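PDB 2MCM: macromomycin from Streptomyces macromomyceticus, which carries, bound non-covalently, the cytotoxic chromophore of the antibiotic auromomycin, which intercalates weakly into DNA and breaks its strands. Local coordinates for residues H69-A74 with G84-K89. Coordinates in Å, arbitrary orientation, origin at the centre of the assembly. Where two conformers were deposited one is given. Numbering follows the deposited sequence.
Sequences HSSFQA and GTVNCK
A disulfide sulfur lies at the edge of an aromatic ring: Cys88 SG, bonded to Cys93, sits 3.6 Å from Phe72 CE2, while Val86 CB covers one ring face in a CH-pi contact 4.0 Å from the centroid. Phe72 takes the p rotamer (chi2 86°) and Val86 the t. Both come from the antiparallel hairpin of strands 71-76 and 81-87; the axes of 71-74 and 84-87 come within 4.6 Å, their N-to-C directions 145° apart. Phe72-Val86 and Ala74-Gly84 are hydrogen-bonded pairs (Phe72 N to Val86 O 2.9 Å, Val86 N to Phe72 O 2.8 Å, Ala74 N to Gly84 O 2.8 Å); Ser71-Asn87 (CA-CA 4.2 Å) and Gln73-Thr85 (CA-CA 4.5 Å) are non-hydrogen-bonded. Beyond the strands Cys88 N reaches Ser70 O at 2.7 Å. In this neocarzinostatin-family beta fold, the Phe72 and Val86 side chains pack inward against strands 30-40 and 93-98. Ser71, Gln73, Thr85 and Asn87 occupy the other face, where Gln73 NE2 donates to Thr85 OG1 (2.8 Å). Gly84, at phi 146° and psi -174°, has a backbone in which a CB would collide with the preceding carbonyl oxygen. Asn87 OD1 closes an Asx turn, accepting from Lys89 N at 2.8 Å.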
ATOM      1  N   HIS A  69       4.977  -1.826  -8.753  1.00  9.62           N
ATOM      2  CA  HIS A  69       5.281  -1.431 -10.135  1.00 10.92           C
ATOM      3  C   HIS A  69       5.644   0.051 -10.190  1.00 10.41           C
ATOM      4  O   HIS A  69       5.177   0.874  -9.408  1.00 10.62           O
ATOM      5  CB  HIS A  69       4.065  -1.700 -11.060  1.00 12.07           C
ATOM      6  CG  HIS A  69       3.677  -3.172 -11.096  1.00 13.47           C
ATOM      7  ND1 HIS A  69       2.816  -3.805 -10.307  1.00 14.89           N
ATOM      8  CD2 HIS A  69       4.210  -4.124 -11.926  1.00 14.81           C
ATOM      9  CE1 HIS A  69       2.771  -5.113 -10.623  1.00 16.80           C
ATOM     10  NE2 HIS A  69       3.622  -5.310 -11.623  1.00 15.36           N
ATOM     11  N   SER A  70       6.578   0.327 -11.105  1.00 10.38           N
ATOM     12  CA  SER A  70       7.068   1.740 -11.156  1.00 11.84           C
ATOM     13  C   SER A  70       6.049   2.680 -11.706  1.00 12.33           C
ATOM     14  O   SER A  70       6.192   3.900 -11.453  1.00 13.04           O
ATOM     15  CB  SER A  70       8.435   1.860 -11.849  1.00 14.05           C
ATOM     16  OG  SER A  70       8.282   1.312 -13.149  1.00 14.97           O
ATOM     17  N   SER A  71       5.082   2.193 -12.452  1.00 11.64           N
ATOM     18  CA  SER A  71       3.958   3.012 -12.952  1.00 13.02           C
ATOM     19  C   SER A  71       2.736   2.118 -12.756  1.00 13.25           C
ATOM     20  O   SER A  71       2.860   0.856 -12.937  1.00 13.48           O
ATOM     21  CB  SER A  71       4.056   3.463 -14.387  1.00 13.56           C
ATOM     22  OG  SER A  71       5.138   4.376 -14.571  0.60 16.05           O
ATOM     23  N   PHE A  72       1.603   2.677 -12.443  1.00 12.30           N
ATOM     24  CA  PHE A  72       0.377   1.837 -12.277  1.00 12.11           C
ATOM     25  C   PHE A  72      -0.825   2.686 -12.607  1.00 13.31           C
ATOM     26  O   PHE A  72      -0.730   3.913 -12.679  1.00 12.23           O
ATOM     27  CB  PHE A  72       0.352   1.338 -10.851  1.00 12.93           C
ATOM     28  CG  PHE A  72       0.186   2.309  -9.725  1.00 13.28           C
ATOM     29  CD1 PHE A  72      -1.114   2.697  -9.336  1.00 13.41           C
ATOM     30  CD2 PHE A  72       1.279   2.846  -9.035  1.00 14.04           C
ATOM     31  CE1 PHE A  72      -1.311   3.552  -8.249  1.00 14.16           C
ATOM     32  CE2 PHE A  72       1.081   3.731  -7.963  1.00 13.57           C
ATOM     33  CZ  PHE A  72      -0.193   4.106  -7.622  1.00 13.77           C
ATOM     34  N   GLN A  73      -1.967   2.039 -12.846  1.00 13.18           N
ATOM     35  CA  GLN A  73      -3.237   2.712 -13.088  1.00 14.15           C
ATOM     36  C   GLN A  73      -3.879   2.810 -11.689  1.00 13.42           C
ATOM     37  O   GLN A  73      -4.097   1.813 -10.994  1.00 14.70           O
ATOM     38  CB  GLN A  73      -4.205   1.895 -13.970  1.00 15.88           C
ATOM     39  CG  GLN A  73      -3.712   1.768 -15.411  1.00 18.76           C
ATOM     40  CD  GLN A  73      -3.318   3.118 -15.951  1.00 19.47           C
ATOM     41  OE1 GLN A  73      -4.196   4.058 -15.879  1.00 21.97           O
ATOM     42  NE2 GLN A  73      -2.088   3.341 -16.422  1.00 20.47           N
ATOM     43  N   ALA A  74      -4.092   4.062 -11.302  1.00 13.32           N
ATOM     44  CA  ALA A  74      -4.658   4.270  -9.951  1.00 14.27           C
ATOM     45  C   ALA A  74      -6.188   4.295  -9.998  1.00 14.04           C
ATOM     46  O   ALA A  74      -6.726   4.781 -11.010  1.00 14.12           O
ATOM     47  CB  ALA A  74      -4.134   5.608  -9.435  1.00 12.60           C
ATOM     48  N   GLY A  84      -6.239   7.163 -13.628  1.00 14.60           N
ATOM     49  CA  GLY A  84      -5.210   7.416 -14.688  1.00 13.40           C
ATOM     50  C   GLY A  84      -3.880   6.883 -14.195  1.00 13.19           C
ATOM     51  O   GLY A  84      -3.768   6.169 -13.169  1.00 15.62           O
ATOM     52  N   THR A  85      -2.839   7.145 -14.989  1.00 13.57           N
ATOM     53  CA  THR A  85      -1.545   6.598 -14.708  1.00 14.30           C
ATOM     54  C   THR A  85      -0.784   7.370 -13.658  1.00 13.07           C
ATOM     55  O   THR A  85      -0.816   8.627 -13.738  1.00 15.37           O
ATOM     56  CB  THR A  85      -0.657   6.652 -16.047  1.00 16.95           C
ATOM     57  OG1 THR A  85      -1.473   5.961 -17.030  1.00 18.34           O
ATOM     58  CG2 THR A  85       0.714   6.013 -15.835  1.00 17.11           C
ATOM     59  N   VAL A  86      -0.096   6.686 -12.805  1.00 12.29           N
ATOM     60  CA  VAL A  86       0.779   7.239 -11.785  1.00 12.11           C
ATOM     61  C   VAL A  86       2.197   6.699 -12.084  1.00 12.68           C
ATOM     62  O   VAL A  86       2.383   5.489 -12.163  1.00 13.15           O
ATOM     63  CB  VAL A  86       0.352   6.808 -10.364  1.00 12.42           C
ATOM     64  CG1 VAL A  86       1.373   7.315  -9.347  1.00 14.05           C
ATOM     65  CG2 VAL A  86      -0.999   7.405  -9.955  1.00 14.63           C
ATOM     66  N   ASN A  87       3.188   7.574 -12.178  1.00 12.95           N
ATOM     67  CA  ASN A  87       4.576   7.143 -12.434  1.00 12.90           C
ATOM     68  C   ASN A  87       5.338   7.397 -11.141  1.00 11.33           C
ATOM     69  O   ASN A  87       5.469   8.617 -10.771  1.00 12.09           O
ATOM     70  CB  ASN A  87       5.106   7.939 -13.610  1.00 15.82           C
ATOM     71  CG  ASN A  87       6.554   7.596 -13.887  1.00 18.11           C
ATOM     72  OD1 ASN A  87       7.345   7.079 -13.099  1.00 18.15           O
ATOM     73  ND2 ASN A  87       6.837   8.036 -15.137  1.00 21.52           N
ATOM     74  N   CYS A  88       5.778   6.397 -10.457  1.00 11.14           N
ATOM     75  CA  CYS A  88       6.454   6.488  -9.168  1.00 11.59           C
ATOM     76  C   CYS A  88       7.903   6.944  -9.280  1.00 12.18           C
ATOM     77  O   CYS A  88       8.508   7.025  -8.188  1.00 12.26           O
ATOM     78  CB  CYS A  88       6.312   5.208  -8.351  1.00 10.98           C
ATOM     79  SG  CYS A  88       4.558   4.713  -8.042  1.00 10.56           S
ATOM     80  N   LYS A  89       8.375   7.235 -10.452  1.00 13.74           N
ATOM     81  CA  LYS A  89       9.730   7.751 -10.592  1.00 16.85           C
ATOM     82  C   LYS A  89       9.557   9.262 -10.674  1.00 17.76           C
ATOM     83  O   LYS A  89      10.605   9.950 -10.647  1.00 19.15           O
ATOM     84  CB  LYS A  89      10.450   7.177 -11.824  1.00 18.84           C
ATOM     85  CG  LYS A  89      10.923   5.746 -11.511  1.00 22.28           C
ATOM     86  CD  LYS A  89      11.623   5.027 -12.627  1.00 25.31           C
ATOM     87  CE  LYS A  89      13.085   5.334 -12.816  1.00 27.97           C
ATOM     88  NZ  LYS A  89      13.791   5.674 -11.549  1.00 30.23           N
TER
HETATM   89  O   HOH W   1       8.125   4.339 -14.331  0.29 13.66           O